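Local coordinates for protein aspartate aminotransferase (Leishmania major, PDB 4H51) that probably transfers the amino group of L-aspartate to 2-oxoglutarate as a pyridoxal 5'-phosphate-dependent homodimer, yielding oxaloacetate and L-glutamate, at residues D34-A39 with L49-Y54; M267-E272 with A310-L315. All coordinates share one frame; numbering follows the deposited sequence.

Contact 1: D34-A39 with L49-Y54. With EDO (1,2-ethanediol), chain D.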
loop_
_atom_site.group_PDB
_atom_site.type_symbol
_atom_site.label_atom_id
_atom_site.label_comp_id
_atom_site.label_asym_id
_atom_site.label_seq_id
_atom_site.Cartn_x
_atom_site.Cartn_y
_atom_site.Cartn_z
ATOM N N ASP B 34 -8.912 -0.555 -18.004
ATOM C CA ASP B 34 -8.994 -1.295 -19.264
ATOM C C ASP B 34 -9.164 -0.369 -20.469
ATOM O O ASP B 34 -8.418 -0.518 -21.444
ATOM C CB ASP B 34 -10.107 -2.357 -19.236
ATOM C CG ASP B 34 -9.643 -3.719 -19.777
ATOM O OD1 ASP B 34 -8.469 -4.074 -19.515
ATOM O OD2 ASP B 34 -10.449 -4.429 -20.446
ATOM N N LEU B 35 -10.107 0.594 -20.416
ATOM C CA LEU B 35 -10.346 1.548 -21.564
ATOM C C LEU B 35 -9.140 2.453 -21.781
ATOM O O LEU B 35 -8.780 2.723 -22.909
ATOM C CB LEU B 35 -11.662 2.351 -21.386
ATOM C CG LEU B 35 -12.176 3.358 -22.450
ATOM C CD1 LEU B 35 -12.694 2.731 -23.718
ATOM C CD2 LEU B 35 -13.269 4.249 -21.832
ATOM N N ALA B 36 -8.455 2.818 -20.694
ATOM C CA ALA B 36 -7.190 3.554 -20.738
ATOM C C ALA B 36 -6.115 2.756 -21.523
ATOM O O ALA B 36 -5.376 3.333 -22.334
ATOM C CB ALA B 36 -6.695 3.879 -19.323
ATOM N N LYS B 37 -6.060 1.439 -21.295
ATOM C CA LYS B 37 -5.110 0.556 -22.005
ATOM C C LYS B 37 -5.451 0.521 -23.501
ATOM O O LYS B 37 -4.547 0.657 -24.362
ATOM C CB LYS B 37 -5.100 -0.858 -21.385
ATOM N N ARG B 38 -6.730 0.371 -23.838
ATOM C CA ARG B 38 -7.115 0.413 -25.271
ATOM C C ARG B 38 -6.740 1.759 -25.909
ATOM O O ARG B 38 -6.078 1.819 -26.952
ATOM C CB ARG B 38 -8.608 0.199 -25.447
ATOM C CG ARG B 38 -9.096 0.483 -26.868
ATOM C CD ARG B 38 -10.602 0.353 -26.919
ATOM N NE ARG B 38 -11.171 0.760 -28.208
ATOM C CZ ARG B 38 -12.479 0.801 -28.462
ATOM N NH1 ARG B 38 -13.356 0.484 -27.511
ATOM N NH2 ARG B 38 -12.936 1.186 -29.647
ATOM N N ALA B 39 -7.177 2.845 -25.264
ATOM C CA ALA B 39 -6.883 4.199 -25.736
ATOM C C ALA B 39 -5.381 4.397 -26.059
ATOM O O ALA B 39 -5.041 4.978 -27.088
ATOM C CB ALA B 39 -7.363 5.219 -24.701
ATOM N N LEU B 49 -8.895 10.384 -23.430
ATOM C CA LEU B 49 -9.455 11.123 -22.309
ATOM C C LEU B 49 -10.071 10.246 -21.205
ATOM O O LEU B 49 -11.042 10.668 -20.550
ATOM C CB LEU B 49 -10.519 12.107 -22.826
ATOM C CG LEU B 49 -10.120 12.902 -24.078
ATOM C CD1 LEU B 49 -11.299 13.733 -24.567
ATOM C CD2 LEU B 49 -8.887 13.752 -23.757
ATOM N N VAL B 50 -9.483 9.076 -20.968
ATOM C CA VAL B 50 -10.059 8.099 -19.997
ATOM C C VAL B 50 -9.697 8.377 -18.567
ATOM O O VAL B 50 -10.555 8.920 -17.839
ATOM C CB VAL B 50 -9.722 6.644 -20.337
ATOM C CG1 VAL B 50 -10.406 5.707 -19.329
ATOM C CG2 VAL B 50 -10.133 6.343 -21.781
ATOM N N ILE B 51 -8.474 8.050 -18.124
ATOM C CA ILE B 51 -8.062 8.318 -16.747
ATOM C C ILE B 51 -7.916 9.775 -16.438
ATOM O O ILE B 51 -7.393 10.532 -17.254
ATOM C CB ILE B 51 -6.702 7.606 -16.355
ATOM C CG1 ILE B 51 -6.919 6.117 -16.232
ATOM C CG2 ILE B 51 -6.151 8.122 -15.026
ATOM C CD1 ILE B 51 -5.628 5.326 -16.150
ATOM N N GLY B 52 -8.369 10.161 -15.252
ATOM C CA GLY B 52 -8.167 11.481 -14.715
ATOM C C GLY B 52 -6.715 11.785 -14.323
ATOM O O GLY B 52 -6.403 11.887 -13.122
ATOM N N ALA B 53 -5.844 11.960 -15.320
ATOM C CA ALA B 53 -4.455 12.324 -15.103
ATOM C C ALA B 53 -4.153 13.584 -15.951
ATOM O O ALA B 53 -4.574 13.667 -17.091
ATOM C CB ALA B 53 -3.535 11.171 -15.484
ATOM N N TYR B 54 -3.462 14.547 -15.359
ATOM C CA TYR B 54 -3.171 15.846 -15.986
ATOM C C TYR B 54 -2.221 15.639 -17.201
ATOM O O TYR B 54 -1.258 14.839 -17.151
ATOM C CB TYR B 54 -2.551 16.827 -14.966
ATOM C CG TYR B 54 -2.272 18.162 -15.578
ATOM C CD1 TYR B 54 -3.294 19.086 -15.723
ATOM C CD2 TYR B 54 -1.000 18.490 -16.056
ATOM C CE1 TYR B 54 -3.068 20.299 -16.316
ATOM C CE2 TYR B 54 -0.765 19.713 -16.645
ATOM C CZ TYR B 54 -1.817 20.594 -16.808
ATOM O OH TYR B 54 -1.663 21.814 -17.369
HETATM C C1 EDO D . 1.609 22.693 -17.488
HETATM O O1 EDO D . 0.612 22.318 -18.424
HETATM C C2 EDO D . 1.062 23.821 -16.618
HETATM O O2 EDO D . 1.165 25.038 -17.347
#

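Contact 2: M267-E272 with A310-L315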
loop_
_atom_site.group_PDB
_atom_site.type_symbol
_atom_site.label_atom_id
_atom_site.label_comp_id
_atom_site.label_asym_id
_atom_site.label_seq_id
_atom_site.Cartn_x
_atom_site.Cartn_y
_atom_site.Cartn_z
ATOM N N MET B 267 -0.230 17.201 -6.962
ATOM C CA MET B 267 1.220 17.200 -7.080
ATOM C C MET B 267 1.739 16.326 -8.205
ATOM O O MET B 267 2.966 16.256 -8.450
ATOM C CB MET B 267 1.879 16.721 -5.801
ATOM C CG MET B 267 1.873 17.677 -4.684
ATOM S SD MET B 267 3.098 17.336 -3.380
ATOM C CE MET B 267 2.702 18.700 -2.284
ATOM N N GLY B 268 0.837 15.630 -8.886
ATOM C CA GLY B 268 1.229 14.775 -9.970
ATOM C C GLY B 268 1.934 13.516 -9.491
ATOM O O GLY B 268 2.607 12.914 -10.276
ATOM N N LEU B 269 1.782 13.118 -8.216
ATOM C CA LEU B 269 2.552 11.999 -7.681
ATOM C C LEU B 269 1.804 10.668 -7.819
ATOM O O LEU B 269 1.885 9.813 -6.954
ATOM C CB LEU B 269 2.947 12.246 -6.217
ATOM C CG LEU B 269 3.845 13.457 -5.966
ATOM C CD1 LEU B 269 4.138 13.667 -4.489
ATOM C CD2 LEU B 269 5.147 13.275 -6.727
ATOM N N TYR B 270 1.079 10.520 -8.914
ATOM C CA TYR B 270 0.310 9.297 -9.182
ATOM C C TYR B 270 1.042 8.053 -8.769
ATOM O O TYR B 270 0.513 7.291 -7.968
ATOM C CB TYR B 270 -0.123 9.160 -10.658
ATOM C CG TYR B 270 -0.825 10.394 -11.197
ATOM C CD1 TYR B 270 -2.218 10.525 -11.135
ATOM C CD2 TYR B 270 -0.117 11.387 -11.804
ATOM C CE1 TYR B 270 -2.869 11.657 -11.663
ATOM C CE2 TYR B 270 -0.744 12.531 -12.292
ATOM C CZ TYR B 270 -2.106 12.661 -12.218
ATOM O OH TYR B 270 -2.618 13.883 -12.682
ATOM N N SER B 271 2.226 7.833 -9.308
ATOM C CA SER B 271 2.923 6.570 -9.120
ATOM C C SER B 271 3.528 6.379 -7.740
ATOM O O SER B 271 3.976 5.294 -7.440
ATOM C CB SER B 271 4.031 6.392 -10.157
ATOM O OG SER B 271 4.988 7.408 -9.959
ATOM N N GLU B 272 3.595 7.403 -6.912
ATOM C CA GLU B 272 4.258 7.265 -5.610
ATOM C C GLU B 272 3.299 7.079 -4.413
ATOM O O GLU B 272 3.743 6.773 -3.292
ATOM C CB GLU B 272 5.185 8.442 -5.371
ATOM C CG GLU B 272 6.276 8.581 -6.449
ATOM C CD GLU B 272 6.953 7.260 -6.824
ATOM O OE1 GLU B 272 7.371 6.437 -5.935
ATOM O OE2 GLU B 272 7.064 7.002 -8.042
ATOM N N ALA B 310 5.900 10.655 0.058
ATOM C CA ALA B 310 5.725 11.442 1.301
ATOM C C ALA B 310 6.896 12.402 1.486
ATOM O O ALA B 310 6.708 13.528 1.856
ATOM C CB ALA B 310 5.604 10.516 2.501
ATOM N N ARG B 311 8.085 11.943 1.195
ATOM C CA ARG B 311 9.268 12.810 1.326
ATOM C C ARG B 311 9.258 13.914 0.285
ATOM O O ARG B 311 9.531 15.080 0.609
ATOM C CB ARG B 311 10.531 11.981 1.241
ATOM C CG ARG B 311 10.808 11.114 2.471
ATOM C CD ARG B 311 12.264 10.612 2.427
ATOM N NE ARG B 311 12.460 9.442 3.280
ATOM C CZ ARG B 311 12.567 9.485 4.600
ATOM N NH1 ARG B 311 12.616 10.655 5.254
ATOM N NH2 ARG B 311 12.682 8.339 5.259
ATOM N N LEU B 312 8.957 13.576 -0.973
ATOM C CA LEU B 312 8.813 14.607 -1.979
ATOM C C LEU B 312 7.766 15.671 -1.568
ATOM O O LEU B 312 8.015 16.885 -1.608
ATOM C CB LEU B 312 8.427 14.023 -3.348
ATOM C CG LEU B 312 9.476 13.210 -4.138
ATOM C CD1 LEU B 312 8.832 12.481 -5.326
ATOM C CD2 LEU B 312 10.648 14.108 -4.595
ATOM N N ALA B 313 6.590 15.200 -1.185
ATOM C CA ALA B 313 5.484 16.095 -0.826
ATOM C C ALA B 313 5.812 16.900 0.399
ATOM O O ALA B 313 5.523 18.100 0.502
ATOM C CB ALA B 313 4.226 15.298 -0.592
ATOM N N HIS B 314 6.435 16.266 1.376
ATOM C CA HIS B 314 6.844 17.037 2.547
ATOM C C HIS B 314 7.760 18.202 2.216
ATOM O O HIS B 314 7.576 19.341 2.726
ATOM C CB HIS B 314 7.532 16.166 3.591
ATOM C CG HIS B 314 8.038 16.982 4.737
ATOM N ND1 HIS B 314 9.347 17.241 4.923
ATOM C CD2 HIS B 314 7.348 17.741 5.681
ATOM C CE1 HIS B 314 9.496 18.055 5.981
ATOM N NE2 HIS B 314 8.271 18.358 6.457
ATOM N N LEU B 315 8.769 17.934 1.381
ATOM C CA LEU B 315 9.710 18.974 0.960
ATOM C C LEU B 315 8.997 20.127 0.278
ATOM O O LEU B 315 9.297 21.313 0.579
ATOM C CB LEU B 315 10.832 18.430 0.049
ATOM C CG LEU B 315 12.077 17.779 0.651
ATOM C CD1 LEU B 315 13.027 17.439 -0.510
ATOM C CD2 LEU B 315 12.837 18.690 1.636
HETATM O O HOH W 1 4.420 7.729 -0.628
#

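Contact 1: D34-A39 with L49-Y54
V50 has chi1 at -177°, which sets CG1 on the far side of CB from its own N and CG2 beside that N, so that both methyls face helix 31-41, where L35 and A36 receive them. CG2 meets L35 CG at 3.7 Å and CG1 comes 3.7 Å from A36 N; CG1 also lies against L35, while CG2 packs on A39 as well. One turn beyond L35, A39 CB is 4.2 Å from V50 CG2. I51 takes another route: its bond to CB does not face the helix, but CD1, carried out on an extended chain (chi2 168°), reaches A36 CB at 3.6 Å. A36 CB is thus touched by both V50 CG1 and I51 CD1, and its small side chain lets the backbones close in, with A36 CA 5.4 Å from V50 CA. No hydrogen bond crosses; the side-chain contacts are all apolar. Polar ties fix the loop instead: V50 O accepts from R392 NH2 and A53 O from N394 ND2, while G52 centres an inverse gamma turn. At the far end, Y54 OH donates to O1 of a 1,2-ethanediol at 2.6 Å, in the ring plane; the diol, probably a crystallisation additive, also bonds E57. F386 touches both A39 and V50, placing the contact beside the parallel strand pair 47-48 and 385-386, an arrangement consistent with the small domain of fold-type I aminotransferases, built from N- and C-terminal chain segments.

Contact 2: M267-E272 with A310-L315
The carboxylate of E272 is gripped at both oxygens: S271 OG donates to E272 OE2 at 2.9 Å from above the carboxylate plane, 36° out of it, and OE1 accepts from H308 N of the second subunit, so the loop that faces helix 307-318 also faces the dimer partner. M267-E272 lies in the loop between antiparallel strands 258-262 and 274-280 of the main mixed sheet, two residues beyond K265, which carries pyridoxal phosphate as its lysine adduct. This is the large domain of fold-type I enzymes, and helix 307-318 packs against the loop. G268 has a positive phi (72°), a value that favours glycine, and a turn closed by E272 N to L269 O follows. M267 and L269 both send their side chains to the helix. In M267 the chain is extended beyond CG, which carries SD to 3.6 Å from A313 CB and leaves CE 4.0 Å from A313 O. L269 divides its branches: CD2 meets L312 CD1 at 4.0 Å, the two leucines running at a slant to each other, while CD1 lies 4.2 Å from A313 CB. A313 CB is thus approached by both M267 SD and L269 CD1, its single methyl allowing two larger side chains to reach it. F92 of helix 90-101 also touches A313, and L74 of helix 65-76 touches L312, so the helix is enclosed on more than the loop side. All four residues that make these apolar contacts are buried. No direct hydrogen bond joins the segments, but a water lies 2.9 Å from E272 O and is weakly linked to A310 N, 3.3 Å away.

Overall arrangement
From the N terminus, contact 1 comes first: the loop after strand 47-48 returns to helix 31-41, closing a short excursion with nine residues between the segments. Contact 2 opens only much later, after strand 258-262, and closes across 37 residues, including strand 274-280 and helix 287-299, on helix 307-318. The two are in series, neither nested nor crossed, with centres about 21 Å apart. They nevertheless meet where Y270 OH lies 2.9 Å from Y54 N, a probable hydrogen bond that ties the N-terminal loop to the loop leaving the cofactor lysine. Both also touch the second subunit, whose Y83 packs on I51 and meets the Y270 ring edge-to-face.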